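PDB 4OC8: restriction endonuclease AspBHI from Azoarcus sp., which is a DNA modification-dependent restriction endonuclease that binds and cleaves modified DNA and assembles as a tetramer. Local coordinates for the interface of chains A and B. Numbering follows the deposited sequence. Chains: chain A/B, restriction endonuclease AspBHI.

The interface of chains A and B. Residues chain A 16-17, 73, 75, 136-137, 174, 213, 215; chain B 157-159, 162-164.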
loop_
_atom_site.group_PDB
_atom_site.type_symbol
_atom_site.label_atom_id
_atom_site.label_comp_id
_atom_site.label_asym_id
_atom_site.label_seq_id
_atom_site.Cartn_x
_atom_site.Cartn_y
_atom_site.Cartn_z
ATOM N N VAL A 16 -20.435 -10.358 19.652
ATOM C CA VAL A 16 -19.784 -9.359 18.808
ATOM C C VAL A 16 -20.790 -8.465 18.084
ATOM O O VAL A 16 -21.692 -8.953 17.396
ATOM C CB VAL A 16 -18.838 -10.014 17.787
ATOM C CG1 VAL A 16 -18.362 -8.992 16.771
ATOM C CG2 VAL A 16 -17.663 -10.659 18.502
ATOM N N ASP A 17 -20.635 -7.157 18.275
ATOM C CA ASP A 17 -21.499 -6.146 17.661
ATOM C C ASP A 17 -22.951 -6.169 18.158
ATOM O O ASP A 17 -23.839 -5.604 17.521
ATOM C CB ASP A 17 -21.429 -6.202 16.129
ATOM C CG ASP A 17 -20.053 -5.833 15.593
ATOM O OD1 ASP A 17 -19.199 -5.368 16.379
ATOM O OD2 ASP A 17 -19.831 -5.994 14.377
ATOM N N LEU A 73 -11.710 1.318 15.178
ATOM C CA LEU A 73 -11.841 -0.115 15.001
ATOM C C LEU A 73 -11.928 -0.471 13.524
ATOM O O LEU A 73 -12.952 -0.255 12.875
ATOM C CB LEU A 73 -13.067 -0.654 15.744
ATOM C CG LEU A 73 -13.293 -2.154 15.529
ATOM C CD1 LEU A 73 -12.096 -2.957 16.014
ATOM C CD2 LEU A 73 -14.557 -2.615 16.214
ATOM N N GLU A 75 -12.790 -2.888 11.180
ATOM C CA GLU A 75 -13.558 -4.121 11.040
ATOM C C GLU A 75 -12.844 -5.130 10.150
ATOM O O GLU A 75 -12.931 -6.338 10.368
ATOM C CB GLU A 75 -14.948 -3.838 10.456
ATOM C CG GLU A 75 -15.887 -3.048 11.359
ATOM C CD GLU A 75 -15.730 -1.546 11.211
ATOM O OE1 GLU A 75 -15.117 -1.100 10.215
ATOM O OE2 GLU A 75 -16.219 -0.811 12.094
ATOM N N PHE A 136 -20.662 -4.154 21.934
ATOM C CA PHE A 136 -19.495 -4.991 22.188
ATOM C C PHE A 136 -18.762 -5.272 20.883
ATOM O O PHE A 136 -19.351 -5.773 19.927
ATOM C CB PHE A 136 -19.902 -6.303 22.862
ATOM C CG PHE A 136 -18.750 -7.231 23.125
ATOM C CD1 PHE A 136 -17.783 -6.911 24.067
ATOM C CD2 PHE A 136 -18.630 -8.423 22.433
ATOM C CE1 PHE A 136 -16.723 -7.756 24.307
ATOM C CE2 PHE A 136 -17.569 -9.274 22.672
ATOM C CZ PHE A 136 -16.616 -8.939 23.612
ATOM N N ARG A 137 -17.475 -4.942 20.848
ATOM C CA ARG A 137 -16.706 -5.021 19.612
ATOM C C ARG A 137 -15.821 -6.254 19.540
ATOM O O ARG A 137 -15.357 -6.630 18.462
ATOM C CB ARG A 137 -15.868 -3.757 19.416
ATOM C CG ARG A 137 -16.694 -2.513 19.132
ATOM C CD ARG A 137 -17.844 -2.819 18.192
ATOM N NE ARG A 137 -18.406 -1.610 17.601
ATOM C CZ ARG A 137 -18.322 -1.300 16.310
ATOM N NH1 ARG A 137 -17.705 -2.119 15.469
ATOM N NH2 ARG A 137 -18.865 -0.177 15.859
ATOM N N ILE A 174 -8.577 -7.624 17.914
ATOM C CA ILE A 174 -9.749 -8.410 18.272
ATOM C C ILE A 174 -9.581 -9.859 17.820
ATOM O O ILE A 174 -9.413 -10.127 16.626
ATOM C CB ILE A 174 -11.006 -7.862 17.589
ATOM C CG1 ILE A 174 -11.132 -6.356 17.820
ATOM C CG2 ILE A 174 -12.231 -8.588 18.076
ATOM C CD1 ILE A 174 -11.249 -5.972 19.263
ATOM N N LEU A 213 -9.943 -11.375 14.112
ATOM C CA LEU A 213 -11.292 -11.379 13.566
ATOM C C LEU A 213 -11.323 -10.425 12.374
ATOM O O LEU A 213 -11.436 -9.212 12.541
ATOM C CB LEU A 213 -12.302 -10.933 14.624
ATOM C CG LEU A 213 -13.796 -11.231 14.440
ATOM C CD1 LEU A 213 -14.563 -10.815 15.684
ATOM C CD2 LEU A 213 -14.395 -10.550 13.223
ATOM N N ALA A 215 -13.155 -9.001 9.158
ATOM C CA ALA A 215 -14.475 -8.871 8.548
ATOM C C ALA A 215 -14.509 -7.806 7.447
ATOM O O ALA A 215 -14.998 -6.698 7.666
ATOM C CB ALA A 215 -15.515 -8.569 9.617
ATOM N N TRP B 157 -15.842 -13.922 8.186
ATOM C CA TRP B 157 -16.610 -12.783 8.674
ATOM C C TRP B 157 -16.834 -11.746 7.581
ATOM O O TRP B 157 -16.013 -11.591 6.677
ATOM C CB TRP B 157 -15.872 -12.106 9.818
ATOM C CG TRP B 157 -15.859 -12.848 11.096
ATOM C CD1 TRP B 157 -14.915 -13.733 11.521
ATOM C CD2 TRP B 157 -16.817 -12.742 12.150
ATOM N NE1 TRP B 157 -15.232 -14.195 12.775
ATOM C CE2 TRP B 157 -16.397 -13.599 13.183
ATOM C CE3 TRP B 157 -17.992 -12.005 12.320
ATOM C CZ2 TRP B 157 -17.110 -13.739 14.367
ATOM C CZ3 TRP B 157 -18.696 -12.147 13.492
ATOM C CH2 TRP B 157 -18.255 -13.006 14.502
ATOM N N LYS B 158 -17.941 -11.020 7.678
ATOM C CA LYS B 158 -18.192 -9.918 6.764
ATOM C C LYS B 158 -18.877 -8.763 7.490
ATOM O O LYS B 158 -19.687 -8.983 8.394
ATOM C CB LYS B 158 -19.028 -10.382 5.570
ATOM C CG LYS B 158 -19.224 -9.314 4.499
ATOM C CD LYS B 158 -19.964 -9.853 3.278
ATOM C CE LYS B 158 -19.064 -10.732 2.417
ATOM N NZ LYS B 158 -17.890 -9.980 1.909
ATOM N N THR B 159 -18.532 -7.536 7.105
ATOM C CA THR B 159 -19.148 -6.354 7.697
ATOM C C THR B 159 -20.139 -5.705 6.740
ATOM O O THR B 159 -19.753 -5.126 5.729
ATOM C CB THR B 159 -18.106 -5.300 8.113
ATOM O OG1 THR B 159 -17.065 -5.919 8.876
ATOM C CG2 THR B 159 -18.761 -4.222 8.955
ATOM N N GLY B 162 -22.695 -1.469 9.889
ATOM C CA GLY B 162 -21.700 -1.357 10.938
ATOM C C GLY B 162 -21.556 -2.657 11.702
ATOM O O GLY B 162 -20.861 -2.720 12.718
ATOM N N GLN B 163 -22.209 -3.699 11.198
ATOM C CA GLN B 163 -22.313 -4.961 11.921
ATOM C C GLN B 163 -21.559 -6.113 11.251
ATOM O O GLN B 163 -21.681 -6.343 10.048
ATOM C CB GLN B 163 -23.785 -5.322 12.136
ATOM C CG GLN B 163 -24.581 -4.209 12.808
ATOM C CD GLN B 163 -25.956 -4.650 13.280
ATOM O OE1 GLN B 163 -26.467 -5.693 12.869
ATOM N NE2 GLN B 163 -26.560 -3.851 14.156
ATOM N N ARG B 164 -20.772 -6.826 12.050
ATOM C CA ARG B 164 -20.019 -7.982 11.582
ATOM C C ARG B 164 -20.792 -9.277 11.829
ATOM O O ARG B 164 -21.328 -9.498 12.916
ATOM C CB ARG B 164 -18.661 -8.050 12.282
ATOM C CG ARG B 164 -17.692 -6.950 11.877
ATOM C CD ARG B 164 -16.526 -6.859 12.852
ATOM N NE ARG B 164 -16.977 -6.389 14.158
ATOM C CZ ARG B 164 -16.194 -6.268 15.224
ATOM N NH1 ARG B 164 -14.910 -6.592 15.145
ATOM N NH2 ARG B 164 -16.698 -5.824 16.368
HETATM O O HOH W 1 -13.109 -7.059 13.030
#
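Chain B enters this contact with a hairpin, strands 153-160 and 163-174 in extended conformation joined by a tight turn at B:Gly162, while chain A meets it largely with loop residues, among them A:Asp17 with positive phi, and with strand 133-142. B:Arg164 is the centrepiece, its chain extended through chi2 and bent at chi3 (-68°), so that the guanidinium runs deep into chain A. It grips A:Asp17 side-on: NH2 donates to carboxylate OD1 at 2.5 Å and NE to OD2 at 2.9 Å, both nearly straight. The two planes are twisted 32° apart, and the side-chain nitrogens meet both oxygens from above the carboxylate plane. OD2 also takes the backbone N of B:Arg164 on its anti lone pair, at 2.6 Å, so main chain and side chain clasp one oxygen together. NH2 donates again, to the backbone O of A:Arg137 in the carbonyl plane, and NH1 reaches a water that bridges to the backbone O atoms of A:Glu75 and A:Leu213. A:Val16 lays CG1 over one guanidinium face, 3.6 Å from NH2 of B:Arg164. An alanine in place of B:Arg164 would lose the side-chain bonds to A:Asp17, the A:Arg137 carbonyl and the water, and would probably leave the carboxylate with only part of its compensation, weakening the junction. Crossing B:Arg164 at about a right angle, A:Arg137 directs NH1 to OD1 of A:Asp17 in a looser salt bridge of 3.7 Å within its own chain, which may steady the carboxylate and add to its positive surroundings. Along strand 153-160, B:Thr159 OG1 donates to the backbone O of A:Ala215 at 2.5 Å, from above the carbonyl plane, and A:Ala215 CB packs against the aliphatic stem of B:Arg164. A:Leu213, with CG anti to its backbone N (chi1 -162°), sets CD2 over the five-membered ring of B:Trp157, 3.4 Å from its centroid. The patch thus plugs a hairpin of one subunit into its neighbour, a charged core flanked by apolar packing, and is likely to contribute to tetramer assembly.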